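Side-chain contacts in phage terminase large subunit (Thermus phage P7426, PDB 7KS4), which probably acts as the ATP-driven motor that moves viral DNA into empty capsids, this chain being its N-terminal ATPase domain: residues N189-F194 with A255-H260; E59-P64 with E94-T99; G43-K48 with E235-R240. All coordinates share one frame; numbering follows the deposited sequence. Where two conformers were deposited one is given.

Contact 1: residues N189-F194 with A255-H260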
loop_
_atom_site.group_PDB
_atom_site.type_symbol
_atom_site.label_atom_id
_atom_site.label_comp_id
_atom_site.label_asym_id
_atom_site.label_seq_id
_atom_site.Cartn_x
_atom_site.Cartn_y
_atom_site.Cartn_z
ATOM N N ASN A 189 9.634 -10.981 12.383
ATOM C CA ASN A 189 10.300 -9.693 12.501
ATOM C C ASN A 189 9.271 -8.601 12.766
ATOM O O ASN A 189 8.149 -8.897 13.188
ATOM C CB ASN A 189 11.114 -9.396 11.241
ATOM C CG ASN A 189 10.248 -9.221 10.004
ATOM O OD1 ASN A 189 9.017 -9.255 10.062
ATOM N ND2 ASN A 189 10.903 -9.050 8.866
ATOM N N TRP A 190 9.636 -7.336 12.540
ATOM C CA TRP A 190 8.736 -6.248 12.903
ATOM C C TRP A 190 7.405 -6.334 12.164
ATOM O O TRP A 190 6.370 -5.950 12.716
ATOM C CB TRP A 190 9.407 -4.895 12.643
ATOM C CG TRP A 190 9.438 -4.484 11.206
ATOM C CD1 TRP A 190 10.369 -4.837 10.273
ATOM C CD2 TRP A 190 8.504 -3.631 10.543
ATOM N NE1 TRP A 190 10.071 -4.253 9.064
ATOM C CE2 TRP A 190 8.933 -3.503 9.204
ATOM C CE3 TRP A 190 7.350 -2.958 10.948
ATOM C CZ2 TRP A 190 8.242 -2.736 8.265
ATOM C CZ3 TRP A 190 6.666 -2.186 10.015
ATOM C CH2 TRP A 190 7.116 -2.083 8.690
ATOM N N PHE A 191 7.405 -6.840 10.925
ATOM C CA PHE A 191 6.156 -6.934 10.171
ATOM C C PHE A 191 5.196 -7.914 10.826
ATOM O O PHE A 191 3.981 -7.688 10.847
ATOM C CB PHE A 191 6.451 -7.342 8.730
ATOM C CG PHE A 191 5.225 -7.546 7.889
ATOM C CD1 PHE A 191 4.546 -6.465 7.359
ATOM C CD2 PHE A 191 4.767 -8.825 7.607
ATOM C CE1 PHE A 191 3.420 -6.648 6.580
ATOM C CE2 PHE A 191 3.639 -9.017 6.821
ATOM C CZ PHE A 191 2.967 -7.926 6.305
ATOM N N TYR A 192 5.732 -9.011 11.372
ATOM C CA TYR A 192 4.917 -9.947 12.137
ATOM C C TYR A 192 4.299 -9.275 13.357
ATOM O O TYR A 192 3.116 -9.474 13.658
ATOM C CB TYR A 192 5.780 -11.135 12.559
ATOM C CG TYR A 192 5.192 -11.959 13.672
ATOM C CD1 TYR A 192 4.039 -12.713 13.474
ATOM C CD2 TYR A 192 5.793 -11.990 14.925
ATOM C CE1 TYR A 192 3.496 -13.475 14.505
ATOM C CE2 TYR A 192 5.264 -12.742 15.956
ATOM C CZ TYR A 192 4.120 -13.487 15.741
ATOM O OH TYR A 192 3.602 -14.232 16.774
ATOM N N GLU A 193 5.093 -8.487 14.082
ATOM C CA GLU A 193 4.577 -7.792 15.256
ATOM C C GLU A 193 3.441 -6.854 14.879
ATOM O O GLU A 193 2.384 -6.853 15.522
ATOM C CB GLU A 193 5.702 -7.023 15.934
ATOM C CG GLU A 193 6.827 -7.926 16.350
ATOM C CD GLU A 193 8.037 -7.185 16.830
ATOM O OE1 GLU A 193 8.117 -5.947 16.643
ATOM O OE2 GLU A 193 8.910 -7.863 17.404
ATOM N N PHE A 194 3.649 -6.036 13.845
ATOM C CA PHE A 194 2.617 -5.091 13.426
ATOM C C PHE A 194 1.384 -5.819 12.930
ATOM O O PHE A 194 0.252 -5.390 13.192
ATOM C CB PHE A 194 3.162 -4.161 12.344
ATOM C CG PHE A 194 3.812 -2.923 12.887
ATOM C CD1 PHE A 194 4.648 -2.994 13.990
ATOM C CD2 PHE A 194 3.597 -1.692 12.294
ATOM C CE1 PHE A 194 5.251 -1.860 14.496
ATOM C CE2 PHE A 194 4.199 -0.549 12.797
ATOM C CZ PHE A 194 5.029 -0.635 13.899
ATOM N N ALA A 255 1.609 -17.287 2.756
ATOM C CA ALA A 255 1.640 -16.087 3.590
ATOM C C ALA A 255 1.818 -16.463 5.060
ATOM O O ALA A 255 1.271 -15.818 5.959
ATOM C CB ALA A 255 0.383 -15.235 3.389
ATOM N N GLU A 256 2.606 -17.510 5.305
ATOM C CA GLU A 256 2.818 -18.016 6.652
ATOM C C GLU A 256 3.997 -17.318 7.309
ATOM O O GLU A 256 5.001 -17.007 6.657
ATOM C CB GLU A 256 3.055 -19.528 6.638
ATOM C CG GLU A 256 1.832 -20.320 6.238
ATOM C CD GLU A 256 2.083 -21.811 6.195
ATOM O OE1 GLU A 256 3.004 -22.291 6.889
ATOM O OE2 GLU A 256 1.357 -22.499 5.454
ATOM N N PHE A 257 3.845 -17.055 8.605
ATOM C CA PHE A 257 4.920 -16.553 9.450
ATOM C C PHE A 257 5.652 -17.752 10.037
ATOM O O PHE A 257 5.100 -18.467 10.879
ATOM C CB PHE A 257 4.368 -15.683 10.574
ATOM C CG PHE A 257 3.807 -14.366 10.131
ATOM C CD1 PHE A 257 4.648 -13.303 9.860
ATOM C CD2 PHE A 257 2.436 -14.174 10.051
ATOM C CE1 PHE A 257 4.136 -12.071 9.485
ATOM C CE2 PHE A 257 1.917 -12.953 9.681
ATOM C CZ PHE A 257 2.771 -11.894 9.401
ATOM N N VAL A 258 6.893 -17.967 9.611
ATOM C CA VAL A 258 7.666 -19.137 10.010
ATOM C C VAL A 258 8.945 -18.667 10.692
ATOM O O VAL A 258 9.622 -17.759 10.197
ATOM C CB VAL A 258 7.982 -20.039 8.803
ATOM C CG1 VAL A 258 6.698 -20.426 8.082
ATOM C CG2 VAL A 258 8.920 -19.341 7.838
ATOM N N SER A 259 9.274 -19.290 11.823
ATOM C CA SER A 259 10.521 -19.002 12.526
ATOM C C SER A 259 11.690 -19.574 11.732
ATOM O O SER A 259 11.890 -20.793 11.701
ATOM C CB SER A 259 10.473 -19.588 13.934
ATOM O OG SER A 259 10.297 -20.992 13.894
ATOM N N HIS A 260 12.464 -18.702 11.091
ATOM C CA HIS A 260 13.593 -19.131 10.268
ATOM C C HIS A 260 14.594 -19.927 11.103
ATOM O O HIS A 260 15.762 -20.061 10.735
ATOM C CB HIS A 260 14.285 -17.923 9.624
ATOM C CG HIS A 260 13.478 -17.264 8.546
ATOM N ND1 HIS A 260 14.032 -16.413 7.614
ATOM C CD2 HIS A 260 12.156 -17.330 8.254
ATOM C CE1 HIS A 260 13.089 -15.985 6.793
ATOM N NE2 HIS A 260 11.942 -16.526 7.160
#
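Phe-257 turns one face of its ring to Tyr-192 CD1, while Tyr-192 CB touches the rim at Phe-257 CD1 and CE1 and the ring of Phe-191 meets its edge, an aromatic cluster in the P-loop ATPase domain of the terminase. It joins the first turn of helix 190-197 to the irregular tail that follows helix 246-252. The Tyr-192 pair is edge-to-face (T-shaped): the ring centroids lie 5.1 Å apart and the planes are inclined at 60°. The edge belongs to the tyrosine, whose CD1 stands over the phenylalanine face, displaced toward the rim, 3.7 Å from Phe-257 CG. Phe-257 CE1 sits close against the helix itself, 3.5 Å from Tyr-192 CA. With CG anti to the backbone N (chi1 163°), the Tyr-192 ring is carried to the Phe-257 face, edge first, and its hydroxyl continues past it to hydrogen-bond with the carbonyl O of Pro-208.

Phe-191 comes from another direction. Its side chain crosses that of Phe-257 at roughly a right angle and brings CD2 near the plane of the Phe-257 ring, at its edge, 3.8 Å from Phe-257 CE1. One phenylalanine therefore uses a face for Tyr-192 and an edge for Phe-191, with no hydrogen bond between the two segments. Beyond this pair of neighbours, Phe-257 also touches Cys-41 of strand 37-42 and the ring of Phe-195, so the tail is packed against both the central sheet and the helix. Phe-191 reaches Val-39 and Cys-41 of the same strand, and its side chain is about 7 Å from that of Lys-48 at the nucleotide site.

The helix start that presents both aromatic residues is capped by Asn-189, whose OD1 accepts a weak, bent bond from Phe-191 N at 3.0 Å, with an N-H...O angle of 131°.

Contact 2: residues E59-P64 with E94-T99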
loop_
_atom_site.group_PDB
_atom_site.type_symbol
_atom_site.label_atom_id
_atom_site.label_comp_id
_atom_site.label_asym_id
_atom_site.label_seq_id
_atom_site.Cartn_x
_atom_site.Cartn_y
_atom_site.Cartn_z
ATOM N N GLU A 59 -6.414 9.539 -2.540
ATOM C CA GLU A 59 -5.902 10.618 -1.701
ATOM C C GLU A 59 -5.529 11.840 -2.529
ATOM O O GLU A 59 -5.848 12.974 -2.148
ATOM C CB GLU A 59 -4.690 10.139 -0.901
ATOM C CG GLU A 59 -5.022 9.157 0.201
ATOM C CD GLU A 59 -5.719 9.799 1.388
ATOM O OE1 GLU A 59 -5.466 10.985 1.667
ATOM O OE2 GLU A 59 -6.522 9.105 2.039
ATOM N N LEU A 60 -4.856 11.636 -3.666
ATOM C CA LEU A 60 -4.334 12.772 -4.422
ATOM C C LEU A 60 -5.455 13.651 -4.960
ATOM O O LEU A 60 -5.288 14.873 -5.045
ATOM C CB LEU A 60 -3.438 12.282 -5.563
ATOM C CG LEU A 60 -2.185 11.516 -5.106
ATOM C CD1 LEU A 60 -1.453 10.926 -6.305
ATOM C CD2 LEU A 60 -1.248 12.405 -4.290
ATOM N N PHE A 61 -6.600 13.060 -5.312
ATOM C CA PHE A 61 -7.730 13.812 -5.854
ATOM C C PHE A 61 -8.737 14.219 -4.790
ATOM O O PHE A 61 -9.307 15.314 -4.872
ATOM C CB PHE A 61 -8.451 12.987 -6.921
ATOM C CG PHE A 61 -7.717 12.916 -8.213
ATOM C CD1 PHE A 61 -7.776 13.970 -9.108
ATOM C CD2 PHE A 61 -6.959 11.807 -8.539
ATOM C CE1 PHE A 61 -7.094 13.919 -10.311
ATOM C CE2 PHE A 61 -6.274 11.751 -9.743
ATOM C CZ PHE A 61 -6.341 12.815 -10.626
ATOM N N ALA A 62 -9.003 13.341 -3.819
ATOM C CA ALA A 62 -10.027 13.611 -2.818
ATOM C C ALA A 62 -9.517 14.478 -1.682
ATOM O O ALA A 62 -10.328 15.056 -0.949
ATOM C CB ALA A 62 -10.571 12.300 -2.238
ATOM N N ARG A 63 -8.200 14.581 -1.526
ATOM C CA ARG A 63 -7.574 15.363 -0.464
ATOM C C ARG A 63 -6.546 16.282 -1.110
ATOM O O ARG A 63 -5.341 16.008 -1.068
ATOM C CB ARG A 63 -6.939 14.447 0.580
ATOM C CG ARG A 63 -7.943 13.815 1.517
ATOM C CD ARG A 63 -8.404 14.836 2.538
ATOM N NE ARG A 63 -9.292 14.269 3.548
ATOM C CZ ARG A 63 -9.683 14.918 4.642
ATOM N NH1 ARG A 63 -9.262 16.157 4.870
ATOM N NH2 ARG A 63 -10.491 14.328 5.512
ATOM N N PRO A 64 -6.989 17.374 -1.735
ATOM C CA PRO A 64 -6.042 18.281 -2.400
ATOM C C PRO A 64 -4.973 18.767 -1.435
ATOM O O PRO A 64 -5.268 19.190 -0.315
ATOM C CB PRO A 64 -6.931 19.434 -2.888
ATOM C CG PRO A 64 -8.295 18.841 -2.998
ATOM C CD PRO A 64 -8.380 17.823 -1.882
ATOM N N GLU A 94 -8.579 13.450 -16.444
ATOM C CA GLU A 94 -9.461 13.879 -17.522
ATOM C C GLU A 94 -10.819 14.319 -16.993
ATOM O O GLU A 94 -11.396 15.290 -17.494
ATOM C CB GLU A 94 -9.641 12.755 -18.542
ATOM C CG GLU A 94 -10.684 13.053 -19.612
ATOM C CD GLU A 94 -10.300 14.215 -20.499
ATOM O OE1 GLU A 94 -9.086 14.480 -20.617
ATOM O OE2 GLU A 94 -11.205 14.856 -21.084
ATOM N N VAL A 95 -11.363 13.599 -16.006
ATOM C CA VAL A 95 -12.714 13.863 -15.511
ATOM C C VAL A 95 -12.731 14.803 -14.303
ATOM O O VAL A 95 -13.791 15.005 -13.704
ATOM C CB VAL A 95 -13.460 12.554 -15.197
ATOM C CG1 VAL A 95 -13.546 11.683 -16.446
ATOM C CG2 VAL A 95 -12.811 11.798 -14.054
ATOM N N PHE A 96 -11.596 15.408 -13.955
ATOM C CA PHE A 96 -11.542 16.485 -12.965
ATOM C C PHE A 96 -10.932 17.698 -13.656
ATOM O O PHE A 96 -9.711 17.912 -13.592
ATOM C CB PHE A 96 -10.748 16.048 -11.735
ATOM C CG PHE A 96 -11.374 14.882 -11.025
ATOM C CD1 PHE A 96 -12.533 15.059 -10.287
ATOM C CD2 PHE A 96 -10.828 13.607 -11.118
ATOM C CE1 PHE A 96 -13.139 13.993 -9.649
ATOM C CE2 PHE A 96 -11.428 12.530 -10.471
ATOM C CZ PHE A 96 -12.585 12.728 -9.737
ATOM N N PRO A 97 -11.743 18.499 -14.356
ATOM C CA PRO A 97 -11.174 19.577 -15.191
ATOM C C PRO A 97 -10.318 20.580 -14.434
ATOM O O PRO A 97 -9.495 21.261 -15.065
ATOM C CB PRO A 97 -12.419 20.248 -15.788
ATOM C CG PRO A 97 -13.439 19.153 -15.848
ATOM C CD PRO A 97 -13.185 18.310 -14.612
ATOM N N ALA A 98 -10.482 20.698 -13.115
ATOM C CA ALA A 98 -9.702 21.619 -12.303
ATOM C C ALA A 98 -8.386 21.015 -11.817
ATOM O O ALA A 98 -7.804 21.529 -10.856
ATOM C CB ALA A 98 -10.525 22.091 -11.098
ATOM N N THR A 99 -7.908 19.939 -12.443
ATOM C CA THR A 99 -6.619 19.362 -12.088
ATOM C C THR A 99 -5.700 19.311 -13.299
ATOM O O THR A 99 -6.140 19.299 -14.452
ATOM C CB THR A 99 -6.754 17.943 -11.506
ATOM O OG1 THR A 99 -7.197 17.035 -12.525
ATOM C CG2 THR A 99 -7.723 17.925 -10.339
#
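Phe-61 and Phe-96 meet with their ring planes 30° apart but slid so far that they barely overlap, their centroids separated by 5.1 Å. Within the P-loop ATPase domain, the pair joins the last turn of helix 48-62, the helix that follows the P-loop, to the type I beta turn 96-99 leading into strand 99-104, one of the two edge strands of the central sheet. The approach is oblique: Phe-96 CD2 lies 3.7 Å from Phe-61 CD1, and Phe-96 CE2 is over one face of the Phe-61 ring. Both CA–CB bonds point at the other segment, and CG anti to the carbonyl carbon (chi1 -75° in Phe-61, -62° in Phe-96) carries each ring on across the gap.

Thr-99 meets a different part of Phe-61. Its side chain crosses at about a right angle and places OG1 in the plane of the ring, at the edge, 3.8 Å from Phe-61 CE1. Val-89 and Leu-92 of helix 75-92, together with Val-112 of strand 109-115, also touch Phe-61, which is buried, whereas Phe-96 is partly exposed.

The turn fixes the threonine: Phe-96 O accepts from both Thr-99 N and Thr-99 OG1, the hydroxyl lying in the carbonyl plane at 2.9 Å.

Contact 3: residues G43-K48 with E235-R240. With SO4 (sulfate ion), chain H.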
loop_
_atom_site.group_PDB
_atom_site.type_symbol
_atom_site.label_atom_id
_atom_site.label_comp_id
_atom_site.label_asym_id
_atom_site.label_seq_id
_atom_site.Cartn_x
_atom_site.Cartn_y
_atom_site.Cartn_z
ATOM N N GLY A 43 -0.131 -13.451 0.152
ATOM C CA GLY A 43 0.758 -14.116 -0.777
ATOM C C GLY A 43 0.835 -13.387 -2.104
ATOM O O GLY A 43 0.090 -12.447 -2.383
ATOM N N ARG A 44 1.766 -13.837 -2.942
ATOM C CA ARG A 44 1.869 -13.300 -4.292
ATOM C C ARG A 44 0.544 -13.443 -5.026
ATOM O O ARG A 44 -0.218 -14.385 -4.796
ATOM C CB ARG A 44 2.956 -14.026 -5.077
ATOM C CG ARG A 44 4.326 -13.895 -4.480
ATOM C CD ARG A 44 5.344 -14.608 -5.341
ATOM N NE ARG A 44 6.701 -14.422 -4.838
ATOM C CZ ARG A 44 7.787 -14.910 -5.424
ATOM N NH1 ARG A 44 7.681 -15.619 -6.544
ATOM N NH2 ARG A 44 8.980 -14.689 -4.891
ATOM N N GLN A 45 0.282 -12.494 -5.928
ATOM C CA GLN A 45 -0.911 -12.471 -6.769
ATOM C C GLN A 45 -2.168 -12.121 -5.986
ATOM O O GLN A 45 -3.281 -12.375 -6.451
ATOM C CB GLN A 45 -1.104 -13.807 -7.496
ATOM C CG GLN A 45 0.116 -14.251 -8.289
ATOM C CD GLN A 45 -0.130 -15.523 -9.088
ATOM O OE1 GLN A 45 -1.047 -16.291 -8.794
ATOM N NE2 GLN A 45 0.690 -15.746 -10.109
ATOM N N SER A 46 -2.026 -11.532 -4.804
ATOM C CA SER A 46 -3.189 -11.218 -3.985
ATOM C C SER A 46 -3.802 -9.861 -4.298
ATOM O O SER A 46 -4.850 -9.535 -3.732
ATOM C CB SER A 46 -2.818 -11.269 -2.501
ATOM O OG SER A 46 -2.574 -12.603 -2.081
ATOM N N GLY A 47 -3.181 -9.062 -5.163
ATOM C CA GLY A 47 -3.702 -7.752 -5.499
ATOM C C GLY A 47 -3.176 -6.623 -4.637
ATOM O O GLY A 47 -3.759 -5.531 -4.655
ATOM N N LYS A 48 -2.091 -6.866 -3.900
ATOM C CA LYS A 48 -1.510 -5.869 -3.005
ATOM C C LYS A 48 -1.191 -4.572 -3.747
ATOM O O LYS A 48 -1.566 -3.480 -3.307
ATOM C CB LYS A 48 -0.251 -6.462 -2.364
ATOM C CG LYS A 48 -0.522 -7.573 -1.312
ATOM C CD LYS A 48 0.737 -8.256 -0.703
ATOM C CE LYS A 48 1.747 -8.760 -1.714
ATOM N NZ LYS A 48 1.227 -9.910 -2.490
ATOM N N GLU A 235 -4.255 -25.875 -6.864
ATOM C CA GLU A 235 -3.542 -27.101 -7.215
ATOM C C GLU A 235 -2.207 -26.784 -7.880
ATOM O O GLU A 235 -1.194 -27.432 -7.592
ATOM C CB GLU A 235 -4.399 -27.988 -8.116
ATOM C CG GLU A 235 -3.740 -29.331 -8.476
ATOM C CD GLU A 235 -3.496 -30.252 -7.275
ATOM O OE1 GLU A 235 -4.183 -30.104 -6.245
ATOM O OE2 GLU A 235 -2.617 -31.142 -7.368
ATOM N N TRP A 236 -2.174 -25.776 -8.753
ATOM C CA TRP A 236 -0.907 -25.398 -9.367
ATOM C C TRP A 236 0.102 -24.958 -8.308
ATOM O O TRP A 236 1.262 -25.381 -8.335
ATOM C CB TRP A 236 -1.119 -24.298 -10.406
ATOM C CG TRP A 236 0.171 -23.834 -11.010
ATOM C CD1 TRP A 236 0.896 -24.462 -11.989
ATOM C CD2 TRP A 236 0.903 -22.654 -10.666
ATOM N NE1 TRP A 236 2.032 -23.739 -12.274
ATOM C CE2 TRP A 236 2.059 -22.626 -11.477
ATOM C CE3 TRP A 236 0.694 -21.615 -9.754
ATOM C CZ2 TRP A 236 2.994 -21.597 -11.405
ATOM C CZ3 TRP A 236 1.631 -20.597 -9.680
ATOM C CH2 TRP A 236 2.760 -20.593 -10.508
ATOM N N TYR A 237 -0.325 -24.118 -7.354
ATOM C CA TYR A 237 0.563 -23.724 -6.259
ATOM C C TYR A 237 1.096 -24.943 -5.520
ATOM O O TYR A 237 2.297 -25.044 -5.243
ATOM C CB TYR A 237 -0.164 -22.816 -5.262
ATOM C CG TYR A 237 -0.565 -21.463 -5.780
ATOM C CD1 TYR A 237 0.338 -20.654 -6.446
ATOM C CD2 TYR A 237 -1.857 -20.990 -5.592
ATOM C CE1 TYR A 237 -0.040 -19.405 -6.919
ATOM C CE2 TYR A 237 -2.240 -19.751 -6.062
ATOM C CZ TYR A 237 -1.332 -18.966 -6.722
ATOM O OH TYR A 237 -1.719 -17.727 -7.185
ATOM N N MET A 238 0.206 -25.868 -5.165
ATOM C CA MET A 238 0.624 -27.040 -4.406
ATOM C C MET A 238 1.618 -27.880 -5.198
ATOM O O MET A 238 2.579 -28.417 -4.635
ATOM C CB MET A 238 -0.602 -27.872 -4.014
ATOM C CG MET A 238 -1.544 -27.176 -3.024
ATOM S SD MET A 238 -0.684 -26.696 -1.502
ATOM C CE MET A 238 -1.973 -25.893 -0.552
ATOM N N GLU A 239 1.415 -27.991 -6.511
ATOM C CA GLU A 239 2.271 -28.848 -7.320
ATOM C C GLU A 239 3.640 -28.224 -7.570
ATOM O O GLU A 239 4.571 -28.941 -7.956
ATOM C CB GLU A 239 1.557 -29.183 -8.633
ATOM C CG GLU A 239 0.339 -30.069 -8.410
ATOM C CD GLU A 239 -0.346 -30.515 -9.693
ATOM O OE1 GLU A 239 0.250 -30.368 -10.787
ATOM O OE2 GLU A 239 -1.483 -31.025 -9.595
ATOM N N ARG A 240 3.794 -26.920 -7.326
ATOM C CA ARG A 240 5.118 -26.305 -7.369
ATOM C C ARG A 240 6.014 -26.754 -6.225
ATOM O O ARG A 240 7.231 -26.564 -6.301
ATOM C CB ARG A 240 5.024 -24.784 -7.313
ATOM C CG ARG A 240 4.334 -24.143 -8.477
ATOM C CD ARG A 240 4.631 -22.651 -8.515
ATOM N NE ARG A 240 6.015 -22.362 -8.896
ATOM C CZ ARG A 240 6.474 -21.159 -9.238
ATOM N NH1 ARG A 240 5.665 -20.111 -9.257
ATOM N NH2 ARG A 240 7.752 -21.004 -9.564
HETATM S S SO4 H . 7.282 -16.726 -9.887
HETATM O O1 SO4 H . 7.539 -17.806 -10.838
HETATM O O2 SO4 H . 6.579 -15.640 -10.562
HETATM O O3 SO4 H . 8.557 -16.238 -9.368
HETATM O O4 SO4 H . 6.454 -17.208 -8.783
#
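Residues 43-48 form most of the P-loop (Walker A) of the ATPase site and face helix 234-239 through Gln-45, Tyr-237 and a sulfate ion held between two arginines. Arg-44 and Arg-240 reach this ion, probably taken from the crystallisation liquor, from different sides. Arg-240 NH1 donates to sulfate O4 at 3.0 Å with an N-H...O angle of 144°, and its NH1 and NH2 make longer, weak bonds to O1, so the anion lies at the edge of the guanidinium, near its plane. Arg-44 NH1 also meets O4 at 3.0 Å, edge-on, but the bond is weak, with an angle of only 123°. The chain of Arg-44 is extended from CG to NE, whereas that of Arg-240 bends at chi3, with its CD packed over one face of Trp-236, 3.4 Å above the plane. Sulfate O4 lies between Arg-44 NH1 and Arg-240 NH1, 5.6 Å apart, and the ion probably balances the charge of both arginines.

Gln-45 and Tyr-237 approach from opposite directions, the amide oxygen at the edge of the phenol ring and the amide and ring planes 61° apart. The modelled spacing of their oxygens is too short to be trusted. The clear polar partner of Gln-45 OE1 is Arg-233 NH1, which donates a hydrogen bond to it.

Within the loop, Gly-43 O receives Ser-46 OG at 2.7 Å and Lys-48 NZ at 2.8 Å from opposite faces of its carbonyl plane. Lys-48 NZ also forms a salt bridge with a beta-phosphate oxygen of ADP, while Gln-45 N and Gly-47 N bond other phosphate oxygens. At the N-cap of helix 48-62, Gly-47 has backbone angles that would jam a CB against Ser-46 O, which calls for glycine. A loop between strand and helix, its backbone N-H groups and lysine directed at the phosphates, is the signature of P-loop NTPases.

How the contacts relate
Contacts 1 and 3 are neighbours, their centres 19 Å apart, and they touch by packing where Ala-255 CB comes within 3.7 Å of Gly-43 N; this places the start of the tail 255-260 beside the P-loop. Along the chain their segments alternate. In contact 3 the P-loop segment 43-48 binds the ADP phosphates directly; in contact 1 the Phe-191 side chain is about 11 Å from both the ADP and the magnesium ion. Contact 2 lies on the opposite side of the chain's centre from both, its centre 38 Å from that of contact 1 and 36 Å from that of contact 3. Helix 48-62 nevertheless links it to the site, starting at Lys-48 and ending near Phe-61.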